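PDB 2P17: pirin-like protein from Geobacillus kaustophilus, which is of unknown function but belongs to the pirin family of cupin proteins and binds one iron ion per subunit. Local coordinates for residues Leu227-Thr230 with Arg236-Leu239; Val170-Ile173 with Thr179-Gln182; Gly69-Phe74 with Asp87-Thr92; His110-Trp115 with Phe191-Glu196. All coordinates share one frame; numbering follows the deposited sequence.

Overall arrangement
Interaction 3 lies in the N-terminal cupin domain, next to the iron site. Interactions 1 and 2 lie in the C-terminal cupin domain. Interaction 4 joins the two domains, with one strand from each. Along the chain, interaction 3 closes first, interaction 2 is nested in the loop closed by interaction 4, and interaction 1 comes last. Strands of interactions 1 and 2 are sheet neighbours: 224-231 with 179-185, and 235-242 with 167-174. Strand 235-242 also pairs with 189-196 of interaction 4. Centre to centre, interactions 1 and 2 are about 5 Å apart, interaction 3 about 23 Å from both, and interaction 4 about 12 to 15 Å from all three. Interaction 3 alone borders the iron; the others are core packing.

Interaction 1 of 4, residues Leu227-Thr230 with Arg236-Leu239; sequences LNVT and RLLL
L227 faces L239, and V229 faces L237, on two strands that run in opposite directions. In each pair the CA atoms are 10.2 Å apart. This is too far for backbone pairing, and no hydrogen bond joins the segments. The strands instead face each other across the interior of the C-terminal cupin domain, a beta-barrel fold, and meet through apolar side chains alone. With CG anti to the backbone N in both (chi1 -178° and -177°), L227 and L239 each extend across the gap and one methyl meets the other. The two side chains pass alongside each other, pointing opposite ways. L227 CD2 lies 4.1 Å from L239 CD1. One step along, V229 and L237 also reach inward. All four residues are buried, yet the contact between the segments is small. Other core side chains fill in round it: F201 touches both V229 and L237, M172 packs on L237, and V170 packs on L239. On the other side of strand 235-242, R236 makes a salt bridge with E171. Backbone hydrogen bonds tie L227 to Q182 and V229 to V180. The second methyl contact across the barrel is V229 CG1 against L237 CD2, at 4.2 Å.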
loop_
_atom_site.group_PDB
_atom_site.type_symbol
_atom_site.label_atom_id
_atom_site.label_comp_id
_atom_site.label_asym_id
_atom_site.label_seq_id
_atom_site.Cartn_x
_atom_site.Cartn_y
_atom_site.Cartn_z
ATOM N N LEU A 227 -5.611 15.286 -3.066
ATOM C CA LEU A 227 -4.547 15.452 -2.090
ATOM C C LEU A 227 -3.309 16.048 -2.733
ATOM O O LEU A 227 -2.744 15.479 -3.680
ATOM C CB LEU A 227 -4.181 14.132 -1.431
ATOM C CG LEU A 227 -3.096 14.380 -0.376
ATOM C CD1 LEU A 227 -3.736 14.663 0.967
ATOM C CD2 LEU A 227 -2.146 13.220 -0.278
ATOM N N ASN A 228 -2.897 17.194 -2.202
ATOM C CA ASN A 228 -1.704 17.893 -2.654
ATOM C C ASN A 228 -0.456 17.396 -1.929
ATOM O O ASN A 228 -0.478 17.174 -0.720
ATOM C CB ASN A 228 -1.857 19.409 -2.440
ATOM C CG ASN A 228 -2.956 20.020 -3.289
ATOM O OD1 ASN A 228 -3.378 19.448 -4.295
ATOM N ND2 ASN A 228 -3.425 21.194 -2.885
ATOM N N VAL A 229 0.616 17.206 -2.690
ATOM C CA VAL A 229 1.897 16.748 -2.171
ATOM C C VAL A 229 2.989 17.661 -2.715
ATOM O O VAL A 229 3.105 17.814 -3.930
ATOM C CB VAL A 229 2.213 15.304 -2.665
ATOM C CG1 VAL A 229 3.631 14.890 -2.289
ATOM C CG2 VAL A 229 1.203 14.306 -2.095
ATOM N N THR A 230 3.778 18.269 -1.827
ATOM C CA THR A 230 4.935 19.075 -2.261
ATOM C C THR A 230 6.208 18.525 -1.632
ATOM O O THR A 230 6.309 18.469 -0.414
ATOM C CB THR A 230 4.775 20.570 -1.886
ATOM O OG1 THR A 230 3.552 21.072 -2.442
ATOM C CG2 THR A 230 5.945 21.382 -2.423
ATOM N N ARG A 236 9.941 9.909 -1.868
ATOM C CA ARG A 236 9.365 8.681 -2.391
ATOM C C ARG A 236 8.317 8.190 -1.399
ATOM O O ARG A 236 8.592 8.108 -0.211
ATOM C CB ARG A 236 10.437 7.614 -2.618
ATOM C CG ARG A 236 9.934 6.394 -3.375
ATOM C CD ARG A 236 11.104 5.525 -3.832
ATOM N NE ARG A 236 10.667 4.470 -4.743
ATOM C CZ ARG A 236 11.456 3.862 -5.628
ATOM N NH1 ARG A 236 12.740 4.205 -5.750
ATOM N NH2 ARG A 236 10.957 2.912 -6.403
ATOM N N LEU A 237 7.115 7.882 -1.884
ATOM C CA LEU A 237 6.035 7.475 -0.985
ATOM C C LEU A 237 5.060 6.535 -1.681
ATOM O O LEU A 237 4.999 6.483 -2.906
ATOM C CB LEU A 237 5.303 8.703 -0.424
ATOM C CG LEU A 237 4.533 9.589 -1.415
ATOM C CD1 LEU A 237 3.160 9.026 -1.789
ATOM C CD2 LEU A 237 4.381 10.981 -0.825
ATOM N N LEU A 238 4.309 5.798 -0.874
ATOM C CA LEU A 238 3.192 4.985 -1.346
ATOM C C LEU A 238 1.897 5.548 -0.796
ATOM O O LEU A 238 1.787 5.799 0.392
ATOM C CB LEU A 238 3.366 3.529 -0.904
ATOM C CG LEU A 238 4.533 2.769 -1.535
ATOM C CD1 LEU A 238 4.799 1.514 -0.727
ATOM C CD2 LEU A 238 4.258 2.447 -2.988
ATOM N N LEU A 239 0.918 5.744 -1.672
ATOM C CA LEU A 239 -0.413 6.192 -1.270
ATOM C C LEU A 239 -1.393 5.048 -1.485
ATOM O O LEU A 239 -1.430 4.443 -2.567
ATOM C CB LEU A 239 -0.843 7.422 -2.084
ATOM C CG LEU A 239 -2.183 8.103 -1.784
ATOM C CD1 LEU A 239 -2.125 9.586 -2.110
ATOM C CD2 LEU A 239 -3.328 7.440 -2.564
#

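Interaction 2 of 4, residues Val170-Ile173 with Thr179-Gln182; sequences VEMI and TVVQ
M172, a selenomethionine, reaches across the barrel interior of the C-terminal cupin domain to V180 and Q182. The two strands run antiparallel, at 171°, with their axes 9.7 Å apart at closest approach. They are not hydrogen-bonded to each other. M172 bridges the distance because its chain is extended beyond CG (chi2 -171°). It lies alongside V180, the two pointing opposite ways, with M172 SE 4.0 Å from V180 CG1. Its terminal methyl goes further. M172 CE comes to 3.9 Å from Q182 CB, and here the two side chains meet at a slant. The Q182 side chain leaves its strand with CG anti to the backbone N and then bends at chi2 (69°). This turn carries the amide over V170. Q182 OE1 sits over both branches of the valine, 3.8 Å from V170 CG2 and 3.9 Å from V170 CG1. These are packing contacts. The polar needs of the buried amide are met elsewhere: OE1 bonds to S154 OG, and NE2 bonds to the backbone O of S153. Two bonds thus fix the rotation of the amide. E171 leaves the other face of its strand, where it forms a salt bridge with R148 and a hydrogen bond with Y65 OH. Strand 167-174 lies between 145-149 and 235-242, and strand 179-185 pairs with 224-231. I147 from the first of these touches both V170 and V180, while V229 from the last packs on M172 and closes the core round it.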
loop_
_atom_site.group_PDB
_atom_site.type_symbol
_atom_site.label_atom_id
_atom_site.label_comp_id
_atom_site.label_asym_id
_atom_site.label_seq_id
_atom_site.Cartn_x
_atom_site.Cartn_y
_atom_site.Cartn_z
ATOM N N VAL A 170 -0.623 3.998 -5.419
ATOM C CA VAL A 170 0.315 4.681 -6.282
ATOM C C VAL A 170 1.637 4.926 -5.583
ATOM O O VAL A 170 1.684 5.161 -4.369
ATOM C CB VAL A 170 -0.234 6.036 -6.817
ATOM C CG1 VAL A 170 -1.520 5.848 -7.652
ATOM C CG2 VAL A 170 -0.452 7.047 -5.703
ATOM N N GLU A 171 2.710 4.840 -6.349
ATOM C CA GLU A 171 4.030 5.202 -5.863
ATOM C C GLU A 171 4.446 6.535 -6.474
ATOM O O GLU A 171 4.466 6.680 -7.699
ATOM C CB GLU A 171 5.026 4.111 -6.223
ATOM C CG GLU A 171 6.443 4.384 -5.737
ATOM C CD GLU A 171 7.393 3.324 -6.205
ATOM O OE1 GLU A 171 7.147 2.777 -7.297
ATOM O OE2 GLU A 171 8.383 3.061 -5.496
HETATM N N MSE A 172 4.776 7.498 -5.618
HETATM C CA MSE A 172 5.213 8.810 -6.082
HETATM C C MSE A 172 6.680 9.007 -5.808
HETATM O O MSE A 172 7.147 8.736 -4.700
HETATM C CB MSE A 172 4.445 9.923 -5.387
HETATM C CG MSE A 172 2.970 9.843 -5.553
HETATM SE SE MSE A 172 2.216 11.473 -4.859
HETATM C CE MSE A 172 0.527 10.830 -4.615
ATOM N N ILE A 173 7.395 9.464 -6.829
ATOM C CA ILE A 173 8.774 9.913 -6.691
ATOM C C ILE A 173 8.768 11.367 -7.148
ATOM O O ILE A 173 8.455 11.662 -8.308
ATOM C CB ILE A 173 9.750 9.087 -7.531
ATOM C CG1 ILE A 173 9.684 7.598 -7.139
ATOM C CG2 ILE A 173 11.167 9.625 -7.335
ATOM C CD1 ILE A 173 10.524 6.661 -8.033
ATOM N N THR A 179 5.207 20.040 -6.845
ATOM C CA THR A 179 3.896 19.729 -6.286
ATOM C C THR A 179 3.180 18.755 -7.215
ATOM O O THR A 179 3.173 18.940 -8.439
ATOM C CB THR A 179 3.049 21.010 -6.075
ATOM O OG1 THR A 179 3.728 21.874 -5.153
ATOM C CG2 THR A 179 1.674 20.669 -5.502
ATOM N N VAL A 180 2.594 17.719 -6.613
ATOM C CA VAL A 180 1.849 16.666 -7.311
ATOM C C VAL A 180 0.469 16.591 -6.685
ATOM O O VAL A 180 0.320 16.798 -5.480
ATOM C CB VAL A 180 2.535 15.274 -7.137
ATOM C CG1 VAL A 180 1.728 14.162 -7.795
ATOM C CG2 VAL A 180 3.930 15.280 -7.711
ATOM N N VAL A 181 -0.533 16.279 -7.501
ATOM C CA VAL A 181 -1.898 16.118 -7.015
ATOM C C VAL A 181 -2.393 14.704 -7.297
ATOM O O VAL A 181 -2.263 14.206 -8.431
ATOM C CB VAL A 181 -2.854 17.113 -7.719
ATOM C CG1 VAL A 181 -4.274 16.909 -7.261
ATOM C CG2 VAL A 181 -2.427 18.550 -7.449
ATOM N N GLN A 182 -2.952 14.061 -6.273
ATOM C CA GLN A 182 -3.676 12.799 -6.446
ATOM C C GLN A 182 -5.183 13.012 -6.241
ATOM O O GLN A 182 -5.602 13.526 -5.198
ATOM C CB GLN A 182 -3.157 11.755 -5.463
ATOM C CG GLN A 182 -3.952 10.455 -5.485
ATOM C CD GLN A 182 -3.783 9.660 -6.765
ATOM O OE1 GLN A 182 -2.687 9.589 -7.318
ATOM N NE2 GLN A 182 -4.862 9.050 -7.237
#

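Interaction 3 of 4, residues Gly69-Phe74 with Asp87-Thr92; sequences GELEHF and DVQWMT
H73 and Q89 meet beside the iron site of the N-terminal cupin domain, probably as second-shell residues. Both hold E101, a predicted iron ligand: H73 ND1 bonds to E101 OE2, and Q89 NE2 bonds to E101 OE1 and to T64 OG1. The carboxylate is thus gripped at both oxygens. The strands run nearly parallel, at 15°, without backbone bonds. Q89 CG sits between the backbone N and carbonyl carbon (chi1 63°); the extended chain beyond carries the amide to H73. Q89 OE1 lies 3.2 Å from H73 CB and approaches the ring obliquely, with ring and amide planes 69° apart. It makes no bond to H73 ND1 but bonds to Y129 OH. L71 CD2 flanks the amide, 4.1 Å from Q89 NE2. M91, a selenomethionine, has SE at the edge of the H73 imidazole, 5.2 Å from the ring centroid, though its methyl is doubtfully placed. H73 NE2 bonds to D75. Replacing H73 with an alanine would probably leave E101 OE2 and D75 OD2 without their imidazole partner and open a gap beside Q89. M91 also packs on H99, an iron ligand. Such side chains, backing metal ligands inside a barrel, are consistent with a cupin metal site.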
loop_
_atom_site.group_PDB
_atom_site.type_symbol
_atom_site.label_atom_id
_atom_site.label_comp_id
_atom_site.label_asym_id
_atom_site.label_seq_id
_atom_site.Cartn_x
_atom_site.Cartn_y
_atom_site.Cartn_z
ATOM N N GLY A 69 15.703 -5.747 -1.496
ATOM C CA GLY A 69 15.923 -7.183 -1.395
ATOM C C GLY A 69 15.182 -7.979 -2.453
ATOM O O GLY A 69 14.427 -7.418 -3.256
ATOM N N GLU A 70 15.424 -9.286 -2.458
ATOM C CA GLU A 70 14.826 -10.186 -3.433
ATOM C C GLU A 70 13.939 -11.171 -2.694
ATOM O O GLU A 70 14.411 -11.911 -1.828
ATOM C CB GLU A 70 15.905 -10.920 -4.235
ATOM C CG GLU A 70 16.876 -9.995 -4.983
ATOM C CD GLU A 70 16.234 -9.204 -6.123
ATOM O OE1 GLU A 70 15.187 -9.634 -6.658
ATOM O OE2 GLU A 70 16.794 -8.144 -6.494
ATOM N N LEU A 71 12.650 -11.151 -3.026
ATOM C CA LEU A 71 11.659 -11.973 -2.329
ATOM C C LEU A 71 11.195 -13.161 -3.170
ATOM O O LEU A 71 10.915 -13.009 -4.356
ATOM C CB LEU A 71 10.447 -11.119 -1.921
ATOM C CG LEU A 71 9.357 -11.734 -1.031
ATOM C CD1 LEU A 71 9.932 -12.172 0.308
ATOM C CD2 LEU A 71 8.218 -10.759 -0.814
ATOM N N GLU A 72 11.129 -14.329 -2.537
ATOM C CA GLU A 72 10.532 -15.514 -3.138
ATOM C C GLU A 72 9.131 -15.690 -2.568
ATOM O O GLU A 72 8.943 -15.793 -1.343
ATOM C CB GLU A 72 11.375 -16.762 -2.849
ATOM C CG GLU A 72 12.728 -16.741 -3.520
ATOM C CD GLU A 72 13.623 -17.902 -3.118
ATOM O OE1 GLU A 72 13.147 -18.857 -2.464
ATOM O OE2 GLU A 72 14.820 -17.846 -3.455
ATOM N N HIS A 73 8.148 -15.715 -3.457
ATOM C CA HIS A 73 6.757 -15.915 -3.046
ATOM C C HIS A 73 6.284 -17.331 -3.346
ATOM O O HIS A 73 6.582 -17.893 -4.404
ATOM C CB HIS A 73 5.834 -14.932 -3.759
ATOM C CG HIS A 73 4.386 -15.285 -3.636
ATOM N ND1 HIS A 73 3.643 -14.967 -2.523
ATOM C CD2 HIS A 73 3.553 -15.954 -4.469
ATOM C CE1 HIS A 73 2.410 -15.423 -2.673
ATOM N NE2 HIS A 73 2.332 -16.027 -3.846
ATOM N N PHE A 74 5.537 -17.906 -2.411
ATOM C CA PHE A 74 4.788 -19.118 -2.679
ATOM C C PHE A 74 3.331 -18.954 -2.274
ATOM O O PHE A 74 3.039 -18.392 -1.219
ATOM C CB PHE A 74 5.386 -20.316 -1.925
ATOM C CG PHE A 74 4.492 -21.513 -1.933
ATOM C CD1 PHE A 74 4.446 -22.342 -3.047
ATOM C CD2 PHE A 74 3.647 -21.773 -0.856
ATOM C CE1 PHE A 74 3.581 -23.443 -3.078
ATOM C CE2 PHE A 74 2.782 -22.866 -0.883
ATOM C CZ PHE A 74 2.759 -23.699 -1.985
ATOM N N ASP A 87 8.786 -3.836 -6.704
ATOM C CA ASP A 87 7.714 -4.681 -7.235
ATOM C C ASP A 87 6.621 -4.916 -6.202
ATOM O O ASP A 87 6.844 -4.790 -4.996
ATOM C CB ASP A 87 8.271 -6.037 -7.683
ATOM C CG ASP A 87 9.199 -5.935 -8.887
ATOM O OD1 ASP A 87 9.051 -4.993 -9.702
ATOM O OD2 ASP A 87 10.078 -6.823 -9.006
ATOM N N VAL A 88 5.439 -5.274 -6.703
ATOM C CA VAL A 88 4.265 -5.511 -5.858
ATOM C C VAL A 88 3.634 -6.852 -6.219
ATOM O O VAL A 88 3.751 -7.318 -7.351
ATOM C CB VAL A 88 3.247 -4.332 -6.013
ATOM C CG1 VAL A 88 1.871 -4.645 -5.413
ATOM C CG2 VAL A 88 3.818 -3.047 -5.385
ATOM N N GLN A 89 3.029 -7.507 -5.238
ATOM C CA GLN A 89 2.149 -8.637 -5.526
ATOM C C GLN A 89 0.812 -8.451 -4.821
ATOM O O GLN A 89 0.742 -7.863 -3.731
ATOM C CB GLN A 89 2.790 -9.979 -5.148
ATOM C CG GLN A 89 3.069 -10.106 -3.658
ATOM C CD GLN A 89 3.985 -11.279 -3.290
ATOM O OE1 GLN A 89 4.380 -12.082 -4.135
ATOM N NE2 GLN A 89 4.317 -11.373 -2.005
ATOM N N TRP A 90 -0.234 -8.970 -5.446
ATOM C CA TRP A 90 -1.598 -8.823 -4.964
ATOM C C TRP A 90 -2.169 -10.229 -4.838
ATOM O O TRP A 90 -2.382 -10.908 -5.847
ATOM C CB TRP A 90 -2.400 -8.011 -5.979
ATOM C CG TRP A 90 -3.596 -7.305 -5.426
ATOM C CD1 TRP A 90 -4.801 -7.863 -5.051
ATOM C CD2 TRP A 90 -3.710 -5.901 -5.194
ATOM N NE1 TRP A 90 -5.655 -6.873 -4.607
ATOM C CE2 TRP A 90 -5.005 -5.663 -4.674
ATOM C CE3 TRP A 90 -2.834 -4.810 -5.367
ATOM C CZ2 TRP A 90 -5.443 -4.380 -4.321
ATOM C CZ3 TRP A 90 -3.265 -3.539 -5.016
ATOM C CH2 TRP A 90 -4.561 -3.333 -4.497
HETATM N N MSE A 91 -2.400 -10.674 -3.609
HETATM C CA MSE A 91 -2.880 -12.030 -3.410
HETATM C C MSE A 91 -4.277 -11.993 -2.826
HETATM O O MSE A 91 -4.485 -11.483 -1.731
HETATM C CB MSE A 91 -1.942 -12.817 -2.503
HETATM C CG MSE A 91 -2.325 -14.285 -2.440
HETATM SE SE MSE A 91 -1.360 -15.323 -1.110
HETATM C CE MSE A 91 0.214 -14.207 -0.882
ATOM N N THR A 92 -5.233 -12.520 -3.577
ATOM C CA THR A 92 -6.604 -12.658 -3.096
ATOM C C THR A 92 -6.724 -14.021 -2.432
ATOM O O THR A 92 -6.615 -15.048 -3.105
ATOM C CB THR A 92 -7.608 -12.542 -4.254
ATOM O OG1 THR A 92 -7.344 -11.327 -4.969
ATOM C CG2 THR A 92 -9.050 -12.548 -3.746
#

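Interaction 4 of 4, residues His110-Trp115 with Phe191-Glu196; sequences HSLQLW and FLYILE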
loop_
_atom_site.group_PDB
_atom_site.type_symbol
_atom_site.label_atom_id
_atom_site.label_comp_id
_atom_site.label_asym_id
_atom_site.label_seq_id
_atom_site.Cartn_x
_atom_site.Cartn_y
_atom_site.Cartn_z
ATOM N N HIS A 110 13.181 -5.886 2.733
ATOM C CA HIS A 110 12.442 -4.847 3.432
ATOM C C HIS A 110 11.140 -4.679 2.665
ATOM O O HIS A 110 11.177 -4.343 1.483
ATOM C CB HIS A 110 13.269 -3.553 3.413
ATOM C CG HIS A 110 12.704 -2.436 4.234
ATOM N ND1 HIS A 110 13.233 -1.164 4.202
ATOM C CD2 HIS A 110 11.664 -2.386 5.098
ATOM C CE1 HIS A 110 12.551 -0.382 5.021
ATOM N NE2 HIS A 110 11.590 -1.100 5.577
ATOM N N SER A 111 10.005 -4.935 3.323
ATOM C CA SER A 111 8.706 -4.924 2.634
ATOM C C SER A 111 7.606 -4.250 3.437
ATOM O O SER A 111 7.723 -4.047 4.649
ATOM C CB SER A 111 8.270 -6.354 2.288
ATOM O OG SER A 111 8.124 -7.142 3.456
ATOM N N LEU A 112 6.540 -3.894 2.728
ATOM C CA LEU A 112 5.311 -3.405 3.352
ATOM C C LEU A 112 4.193 -4.354 2.972
ATOM O O LEU A 112 3.976 -4.584 1.784
ATOM C CB LEU A 112 4.980 -2.001 2.863
ATOM C CG LEU A 112 5.910 -0.928 3.416
ATOM C CD1 LEU A 112 5.860 0.311 2.557
ATOM C CD2 LEU A 112 5.540 -0.609 4.874
ATOM N N GLN A 113 3.502 -4.911 3.970
ATOM C CA GLN A 113 2.445 -5.894 3.754
ATOM C C GLN A 113 1.098 -5.333 4.195
ATOM O O GLN A 113 0.879 -5.126 5.385
ATOM C CB GLN A 113 2.755 -7.171 4.539
ATOM C CG GLN A 113 1.754 -8.287 4.340
ATOM C CD GLN A 113 2.040 -9.097 3.097
ATOM O OE1 GLN A 113 2.608 -8.595 2.127
ATOM N NE2 GLN A 113 1.651 -10.358 3.116
ATOM N N LEU A 114 0.212 -5.108 3.227
ATOM C CA LEU A 114 -1.119 -4.553 3.467
ATOM C C LEU A 114 -2.166 -5.658 3.423
ATOM O O LEU A 114 -2.079 -6.554 2.584
ATOM C CB LEU A 114 -1.418 -3.530 2.366
ATOM C CG LEU A 114 -2.777 -2.852 2.373
ATOM C CD1 LEU A 114 -2.777 -1.705 3.385
ATOM C CD2 LEU A 114 -3.118 -2.342 0.974
ATOM N N TRP A 115 -3.128 -5.612 4.343
ATOM C CA TRP A 115 -4.304 -6.484 4.249
ATOM C C TRP A 115 -5.504 -5.667 3.864
ATOM O O TRP A 115 -5.755 -4.591 4.422
ATOM C CB TRP A 115 -4.602 -7.155 5.584
ATOM C CG TRP A 115 -3.640 -8.223 6.002
ATOM C CD1 TRP A 115 -2.422 -8.507 5.448
ATOM C CD2 TRP A 115 -3.811 -9.126 7.097
ATOM N NE1 TRP A 115 -1.829 -9.554 6.126
ATOM C CE2 TRP A 115 -2.662 -9.949 7.143
ATOM C CE3 TRP A 115 -4.835 -9.331 8.036
ATOM C CZ2 TRP A 115 -2.503 -10.964 8.104
ATOM C CZ3 TRP A 115 -4.672 -10.338 8.997
ATOM C CH2 TRP A 115 -3.515 -11.139 9.014
ATOM N N PHE A 191 -4.475 6.795 3.154
ATOM C CA PHE A 191 -3.323 7.303 3.855
ATOM C C PHE A 191 -2.138 7.166 2.913
ATOM O O PHE A 191 -2.234 6.523 1.860
ATOM C CB PHE A 191 -3.078 6.486 5.145
ATOM C CG PHE A 191 -2.739 5.044 4.887
ATOM C CD1 PHE A 191 -1.412 4.666 4.734
ATOM C CD2 PHE A 191 -3.734 4.092 4.718
ATOM C CE1 PHE A 191 -1.077 3.351 4.443
ATOM C CE2 PHE A 191 -3.419 2.771 4.422
ATOM C CZ PHE A 191 -2.092 2.393 4.292
ATOM N N LEU A 192 -1.014 7.738 3.297
ATOM C CA LEU A 192 0.230 7.475 2.571
ATOM C C LEU A 192 1.342 7.134 3.544
ATOM O O LEU A 192 1.262 7.481 4.720
ATOM C CB LEU A 192 0.612 8.642 1.622
ATOM C CG LEU A 192 0.817 10.027 2.238
ATOM C CD1 LEU A 192 2.193 10.177 2.895
ATOM C CD2 LEU A 192 0.612 11.110 1.183
ATOM N N TYR A 193 2.357 6.435 3.057
ATOM C CA TYR A 193 3.511 6.105 3.874
ATOM C C TYR A 193 4.758 6.558 3.141
ATOM O O TYR A 193 4.923 6.267 1.953
ATOM C CB TYR A 193 3.563 4.593 4.164
ATOM C CG TYR A 193 4.786 4.213 4.952
ATOM C CD1 TYR A 193 4.873 4.504 6.303
ATOM C CD2 TYR A 193 5.879 3.600 4.325
ATOM C CE1 TYR A 193 6.006 4.171 7.029
ATOM C CE2 TYR A 193 7.032 3.277 5.041
ATOM C CZ TYR A 193 7.071 3.561 6.397
ATOM O OH TYR A 193 8.198 3.250 7.137
ATOM N N ILE A 194 5.640 7.280 3.840
ATOM C CA ILE A 194 6.787 7.884 3.197
ATOM C C ILE A 194 8.010 6.981 3.326
ATOM O O ILE A 194 8.430 6.644 4.432
ATOM C CB ILE A 194 7.085 9.297 3.766
ATOM C CG1 ILE A 194 5.853 10.184 3.593
ATOM C CG2 ILE A 194 8.267 9.912 3.035
ATOM C CD1 ILE A 194 5.936 11.518 4.320
ATOM N N LEU A 195 8.570 6.607 2.176
ATOM C CA LEU A 195 9.747 5.745 2.126
ATOM C C LEU A 195 11.055 6.523 2.261
ATOM O O LEU A 195 12.018 6.033 2.872
ATOM C CB LEU A 195 9.768 4.961 0.804
ATOM C CG LEU A 195 8.585 4.015 0.582
ATOM C CD1 LEU A 195 8.518 3.575 -0.877
ATOM C CD2 LEU A 195 8.687 2.835 1.518
ATOM N N GLU A 196 11.093 7.712 1.670
ATOM C CA GLU A 196 12.343 8.484 1.528
ATOM C C GLU A 196 11.988 9.958 1.488
ATOM O O GLU A 196 11.004 10.350 0.857
ATOM C CB GLU A 196 13.058 8.091 0.227
ATOM C CG GLU A 196 14.496 8.587 0.071
ATOM C CD GLU A 196 15.006 8.424 -1.369
ATOM O OE1 GLU A 196 14.374 7.678 -2.161
ATOM O OE2 GLU A 196 16.032 9.049 -1.711
#
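L112 meets L195 at a classic beta bulge, where L195 and E196 both face R236 on the neighbouring strand. The contact joins the two cupin domains of the pirin fold. Strand 109-117 comes from the N-terminal one and strand 189-196 from the C-terminal one. Their axes run antiparallel, 11.0 Å apart at closest approach, so side chains alone bridge them. At the bulge the L195 backbone leaves the extended form (psi -37°). The side chain does not start out straight at the other strand, but with CG anti to the carbonyl carbon (chi1 -62°) its tip turns toward L112: L195 CD2 lies 3.9 Å from L112 CD1. The same L112 methyl is shared with Y193, 3.7 Å from its CD2 atom, and it comes to the tyrosine ring obliquely. The other methyl, L112 CD2, is 4.2 Å from Y193 CE2, so both methyls of the leucine bear on the CD2-CE2 bond of the ring. L238 packs on L112 as well. Further along, Y240 touches L114, and its ring meets that of F191 with planes about 25° apart. L114 CD1 comes to the edge of the F191 ring, near its plane, 4.3 Å from F191 CZ.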